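Local coordinates for porin protein associated with imipenem resistance (Acinetobacter baumannii, PDB 4FUV), which forms an eight-stranded outer-membrane beta-barrel associated with imipenem resistance and probably involved in the uptake of ornithine and imipenem, at residues Y172-G184 with L194-D208. Sequence-based numbering, arbitrary orientation.
Sequences YTGNPTVKLVSSG and LEEAVNAEARKIAND. With C8E ((hydroxyethyloxy)tri(ethyloxy)octane), chain K.
Leu-180 lies over the helix 194-207 with its CB between two side chains, 3.8 Å from Val-198 CG1 and 3.9 Å from Ala-202 CB. Its CD1 reaches past them to the helix backbone, 3.5 Å from Val-198 O, and also rests on CB of Glu-201, whose OE1 is hydrogen-bonded to the backbone of Asn-123. Two residues along the strand in either direction, Val-178 and Ser-182 continue the pattern. Val-178 splits its methyls, CG1 touching Ala-206 CB at 3.7 Å and CG2 meeting Ile-205 CG2, while Ser-182 sets its CB against Val-198 CG2 and its OG beside Leu-194. CG1 of Ile-205 stands anti to its carbonyl carbon (chi1 -62°), which leaves CG2 to meet the ring of Pro-176 as well, the two side chains crossing at about a right angle. Beyond the proline, Asn-175 closes the C-terminal end of the helix. Its ND2 donates to two carbonyls, Ile-205 O at 2.7 Å from above the carbonyl plane and Asp-208 O at 3.0 Å, while OD1 accepts from Lys-212 NZ, which fixes which way round the amide lies. At the other end, a water donates to both Gly-184 O and Glu-195 OE2. The same helix also packs on strands 119-122 and 125-129, where Val-198 and Ala-197 meet Val-122 and Leu-194 and Ala-197 meet Phe-127. Strand 177-183 and helix 194-207 run nearly antiparallel, at 164° with axes 7.8 Å apart, and alternate strand residues face the helix. The arrangement is a helix packed along one strand, 177-187, beyond the main body of an eight-stranded outer-membrane beta-barrel.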
loop_
_atom_site.group_PDB
_atom_site.type_symbol
_atom_site.label_atom_id
_atom_site.label_comp_id
_atom_site.label_asym_id
_atom_site.label_seq_id
_atom_site.Cartn_x
_atom_site.Cartn_y
_atom_site.Cartn_z
ATOM N N TYR A 172 23.212 -8.698 18.421
ATOM C CA TYR A 172 23.025 -10.132 18.504
ATOM C C TYR A 172 22.670 -10.452 19.946
ATOM O O TYR A 172 23.530 -10.438 20.823
ATOM C CB TYR A 172 24.288 -10.880 18.097
ATOM C CG TYR A 172 24.236 -12.372 18.390
ATOM C CD1 TYR A 172 23.201 -13.168 17.912
ATOM C CD2 TYR A 172 25.234 -12.983 19.131
ATOM C CE1 TYR A 172 23.164 -14.543 18.177
ATOM C CE2 TYR A 172 25.211 -14.356 19.395
ATOM C CZ TYR A 172 24.171 -15.122 18.923
ATOM O OH TYR A 172 24.158 -16.469 19.200
ATOM N N THR A 173 21.396 -10.732 20.175
ATOM C CA THR A 173 20.861 -10.918 21.520
ATOM C C THR A 173 20.450 -12.349 21.833
ATOM O O THR A 173 20.255 -12.707 23.001
ATOM C CB THR A 173 19.605 -10.060 21.685
ATOM O OG1 THR A 173 18.681 -10.392 20.641
ATOM C CG2 THR A 173 19.971 -8.591 21.558
ATOM N N GLY A 174 20.300 -13.168 20.795
ATOM C CA GLY A 174 19.622 -14.442 20.954
ATOM C C GLY A 174 18.132 -14.153 21.043
ATOM O O GLY A 174 17.732 -12.984 21.175
ATOM N N ASN A 175 17.296 -15.190 20.968
ATOM C CA ASN A 175 15.857 -14.985 21.082
ATOM C C ASN A 175 15.461 -14.352 22.408
ATOM O O ASN A 175 16.008 -14.700 23.448
ATOM C CB ASN A 175 15.105 -16.303 20.929
ATOM C CG ASN A 175 15.320 -16.933 19.577
ATOM O OD1 ASN A 175 16.273 -17.672 19.380
ATOM N ND2 ASN A 175 14.438 -16.640 18.641
ATOM N N PRO A 176 14.476 -13.449 22.370
ATOM C CA PRO A 176 13.981 -12.801 23.585
ATOM C C PRO A 176 13.124 -13.755 24.398
ATOM O O PRO A 176 12.765 -14.839 23.920
ATOM C CB PRO A 176 13.111 -11.671 23.034
ATOM C CG PRO A 176 12.562 -12.241 21.753
ATOM C CD PRO A 176 13.684 -13.080 21.182
ATOM N N THR A 177 12.825 -13.367 25.632
ATOM C CA THR A 177 11.815 -14.056 26.420
ATOM C C THR A 177 10.473 -13.613 25.865
ATOM O O THR A 177 10.309 -12.449 25.517
ATOM C CB THR A 177 11.923 -13.671 27.911
ATOM O OG1 THR A 177 13.106 -14.257 28.460
ATOM C CG2 THR A 177 10.723 -14.167 28.691
ATOM N N VAL A 178 9.506 -14.515 25.783
ATOM C CA VAL A 178 8.258 -14.182 25.124
ATOM C C VAL A 178 7.063 -14.855 25.805
ATOM O O VAL A 178 7.145 -15.993 26.254
ATOM C CB VAL A 178 8.323 -14.521 23.607
ATOM C CG1 VAL A 178 8.681 -15.978 23.400
ATOM C CG2 VAL A 178 7.023 -14.177 22.894
ATOM N N LYS A 179 5.968 -14.113 25.898
ATOM C CA LYS A 179 4.716 -14.591 26.473
ATOM C C LYS A 179 3.612 -13.997 25.616
ATOM O O LYS A 179 3.486 -12.773 25.493
ATOM C CB LYS A 179 4.571 -14.137 27.924
ATOM C CG LYS A 179 3.453 -14.832 28.694
ATOM N N LEU A 180 2.858 -14.875 24.973
ATOM C CA LEU A 180 1.758 -14.484 24.106
ATOM C C LEU A 180 0.497 -15.142 24.656
ATOM O O LEU A 180 0.529 -16.306 25.017
ATOM C CB LEU A 180 2.017 -15.003 22.692
ATOM C CG LEU A 180 2.301 -14.011 21.580
ATOM C CD1 LEU A 180 2.517 -14.748 20.268
ATOM C CD2 LEU A 180 1.140 -13.044 21.471
ATOM N N VAL A 181 -0.597 -14.393 24.732
ATOM C CA VAL A 181 -1.863 -14.924 25.236
ATOM C C VAL A 181 -3.023 -14.260 24.497
ATOM O O VAL A 181 -2.962 -13.073 24.166
ATOM C CB VAL A 181 -2.004 -14.699 26.761
ATOM C CG1 VAL A 181 -1.933 -13.220 27.090
ATOM C CG2 VAL A 181 -3.303 -15.304 27.284
ATOM N N SER A 182 -4.066 -15.030 24.208
ATOM C CA SER A 182 -5.252 -14.482 23.565
ATOM C C SER A 182 -6.426 -14.636 24.510
ATOM O O SER A 182 -6.416 -15.499 25.379
ATOM C CB SER A 182 -5.552 -15.208 22.243
ATOM O OG SER A 182 -6.058 -16.519 22.476
ATOM N N SER A 183 -7.422 -13.776 24.351
ATOM C CA SER A 183 -8.694 -13.954 25.009
ATOM C C SER A 183 -9.779 -13.741 23.964
ATOM O O SER A 183 -9.586 -12.985 23.002
ATOM C CB SER A 183 -8.851 -12.974 26.171
ATOM O OG SER A 183 -8.735 -11.639 25.724
ATOM N N GLY A 184 -10.906 -14.415 24.150
ATOM C CA GLY A 184 -12.010 -14.343 23.214
ATOM C C GLY A 184 -12.067 -15.562 22.315
ATOM O O GLY A 184 -11.155 -16.384 22.289
ATOM N N LEU A 194 -7.198 -21.227 17.699
ATOM C CA LEU A 194 -6.620 -19.928 18.045
ATOM C C LEU A 194 -5.507 -20.061 19.087
ATOM O O LEU A 194 -4.445 -19.458 18.934
ATOM C CB LEU A 194 -7.712 -18.983 18.565
ATOM C CG LEU A 194 -7.243 -17.577 18.961
ATOM C CD1 LEU A 194 -6.388 -16.982 17.849
ATOM C CD2 LEU A 194 -8.443 -16.686 19.236
ATOM N N GLU A 195 -5.761 -20.848 20.140
ATOM C CA GLU A 195 -4.789 -21.034 21.220
ATOM C C GLU A 195 -3.474 -21.620 20.701
ATOM O O GLU A 195 -2.392 -21.187 21.091
ATOM C CB GLU A 195 -5.362 -21.928 22.335
ATOM C CG GLU A 195 -6.412 -21.265 23.210
ATOM C CD GLU A 195 -7.826 -21.282 22.604
ATOM O OE1 GLU A 195 -8.018 -21.773 21.460
ATOM O OE2 GLU A 195 -8.753 -20.794 23.287
ATOM N N GLU A 196 -3.575 -22.592 19.803
ATOM C CA GLU A 196 -2.396 -23.243 19.257
ATOM C C GLU A 196 -1.648 -22.337 18.299
ATOM O O GLU A 196 -0.418 -22.360 18.240
ATOM C CB GLU A 196 -2.804 -24.518 18.525
ATOM C CG GLU A 196 -3.291 -25.610 19.454
ATOM C CD GLU A 196 -3.960 -26.748 18.703
ATOM O OE1 GLU A 196 -4.626 -26.476 17.681
ATOM O OE2 GLU A 196 -3.815 -27.910 19.132
ATOM N N ALA A 197 -2.401 -21.571 17.520
ATOM C CA ALA A 197 -1.807 -20.634 16.588
ATOM C C ALA A 197 -1.011 -19.598 17.398
ATOM O O ALA A 197 0.139 -19.297 17.070
ATOM C CB ALA A 197 -2.882 -19.970 15.716
ATOM N N VAL A 198 -1.607 -19.097 18.478
ATOM C CA VAL A 198 -0.932 -18.111 19.336
ATOM C C VAL A 198 0.377 -18.643 19.933
ATOM O O VAL A 198 1.423 -17.995 19.839
ATOM C CB VAL A 198 -1.862 -17.598 20.455
ATOM C CG1 VAL A 198 -1.072 -16.865 21.508
ATOM C CG2 VAL A 198 -2.927 -16.681 19.866
ATOM N N ASN A 199 0.309 -19.828 20.529
ATOM C CA ASN A 199 1.482 -20.554 21.027
ATOM C C ASN A 199 2.510 -20.895 19.953
ATOM O O ASN A 199 3.706 -20.956 20.233
ATOM C CB ASN A 199 1.043 -21.854 21.713
ATOM C CG ASN A 199 0.308 -21.602 23.004
ATOM O OD1 ASN A 199 0.445 -20.534 23.601
ATOM N ND2 ASN A 199 -0.471 -22.586 23.453
ATOM N N ALA A 200 2.040 -21.153 18.736
ATOM C CA ALA A 200 2.949 -21.400 17.626
ATOM C C ALA A 200 3.775 -20.149 17.379
ATOM O O ALA A 200 4.985 -20.230 17.190
ATOM C CB ALA A 200 2.193 -21.770 16.384
ATOM N N GLU A 201 3.111 -18.994 17.400
ATOM C CA GLU A 201 3.788 -17.714 17.196
ATOM C C GLU A 201 4.761 -17.380 18.324
ATOM O O GLU A 201 5.847 -16.883 18.073
ATOM C CB GLU A 201 2.787 -16.586 16.988
ATOM C CG GLU A 201 2.616 -16.237 15.511
ATOM C CD GLU A 201 1.782 -14.998 15.305
ATOM O OE1 GLU A 201 1.417 -14.701 14.149
ATOM O OE2 GLU A 201 1.495 -14.317 16.306
ATOM N N ALA A 202 4.372 -17.679 19.558
ATOM C CA ALA A 202 5.277 -17.511 20.682
ATOM C C ALA A 202 6.514 -18.366 20.451
ATOM O O ALA A 202 7.636 -17.897 20.637
ATOM C CB ALA A 202 4.599 -17.877 22.000
ATOM N N ARG A 203 6.309 -19.606 20.012
ATOM C CA ARG A 203 7.434 -20.503 19.774
ATOM C C ARG A 203 8.382 -20.024 18.676
ATOM O O ARG A 203 9.593 -20.185 18.801
ATOM C CB ARG A 203 6.958 -21.930 19.488
ATOM C CG ARG A 203 6.391 -22.623 20.710
ATOM N N LYS A 204 7.838 -19.450 17.605
ATOM C CA LYS A 204 8.688 -18.919 16.534
ATOM C C LYS A 204 9.582 -17.820 17.062
ATOM O O LYS A 204 10.773 -17.760 16.751
ATOM C CB LYS A 204 7.861 -18.379 15.363
ATOM C CG LYS A 204 7.096 -19.443 14.574
ATOM C CD LYS A 204 7.060 -19.077 13.092
ATOM C CE LYS A 204 5.943 -19.789 12.333
ATOM N NZ LYS A 204 5.838 -21.243 12.630
ATOM N N ILE A 205 9.005 -16.941 17.865
ATOM C CA ILE A 205 9.764 -15.825 18.397
ATOM C C ILE A 205 10.832 -16.327 19.366
ATOM O O ILE A 205 11.936 -15.803 19.414
ATOM C CB ILE A 205 8.833 -14.822 19.095
ATOM C CG1 ILE A 205 7.838 -14.249 18.082
ATOM C CG2 ILE A 205 9.636 -13.704 19.764
ATOM C CD1 ILE A 205 6.839 -13.295 18.682
ATOM N N ALA A 206 10.506 -17.367 20.123
ATOM C CA ALA A 206 11.451 -17.896 21.096
ATOM C C ALA A 206 12.562 -18.706 20.432
ATOM O O ALA A 206 13.572 -18.988 21.066
ATOM C CB ALA A 206 10.718 -18.752 22.151
ATOM N N ASN A 207 12.384 -19.070 19.161
ATOM C CA ASN A 207 13.275 -20.044 18.524
ATOM C C ASN A 207 13.825 -19.741 17.115
ATOM O O ASN A 207 14.896 -20.224 16.769
ATOM C CB ASN A 207 12.627 -21.437 18.524
ATOM C CG ASN A 207 12.437 -21.992 19.930
ATOM O OD1 ASN A 207 13.388 -22.459 20.560
ATOM N ND2 ASN A 207 11.211 -21.930 20.431
ATOM N N ASP A 208 13.099 -18.987 16.297
ATOM C CA ASP A 208 13.558 -18.735 14.929
ATOM C C ASP A 208 14.808 -17.838 14.871
ATOM O O ASP A 208 14.996 -16.959 15.712
ATOM C CB ASP A 208 12.435 -18.150 14.075
ATOM C CG ASP A 208 11.304 -19.152 13.821
ATOM O OD1 ASP A 208 11.367 -20.285 14.355
ATOM O OD2 ASP A 208 10.345 -18.801 13.097
HETATM C C8 C8E K . 28.236 -9.405 15.773
HETATM O O9 C8E K . 28.106 -10.821 15.661
HETATM C C10 C8E K . 28.742 -11.509 16.727
HETATM C C11 C8E K . 28.575 -13.013 16.544
HETATM O O12 C8E K . 29.631 -13.679 17.214
HETATM C C13 C8E K . 29.365 -13.843 18.598
HETATM O O15 C8E K . 28.783 -13.391 21.700
HETATM C C16 C8E K . 27.971 -12.962 22.782
HETATM C C17 C8E K . 26.558 -12.792 22.238
HETATM O O18 C8E K . 25.620 -12.835 23.292
HETATM C C19 C8E K . 24.326 -13.130 22.805
HETATM C C20 C8E K . 24.187 -14.640 22.606
HETATM O O21 C8E K . 23.016 -15.129 23.231
HETATM O O HOH W 1 -10.675 -19.321 22.124
#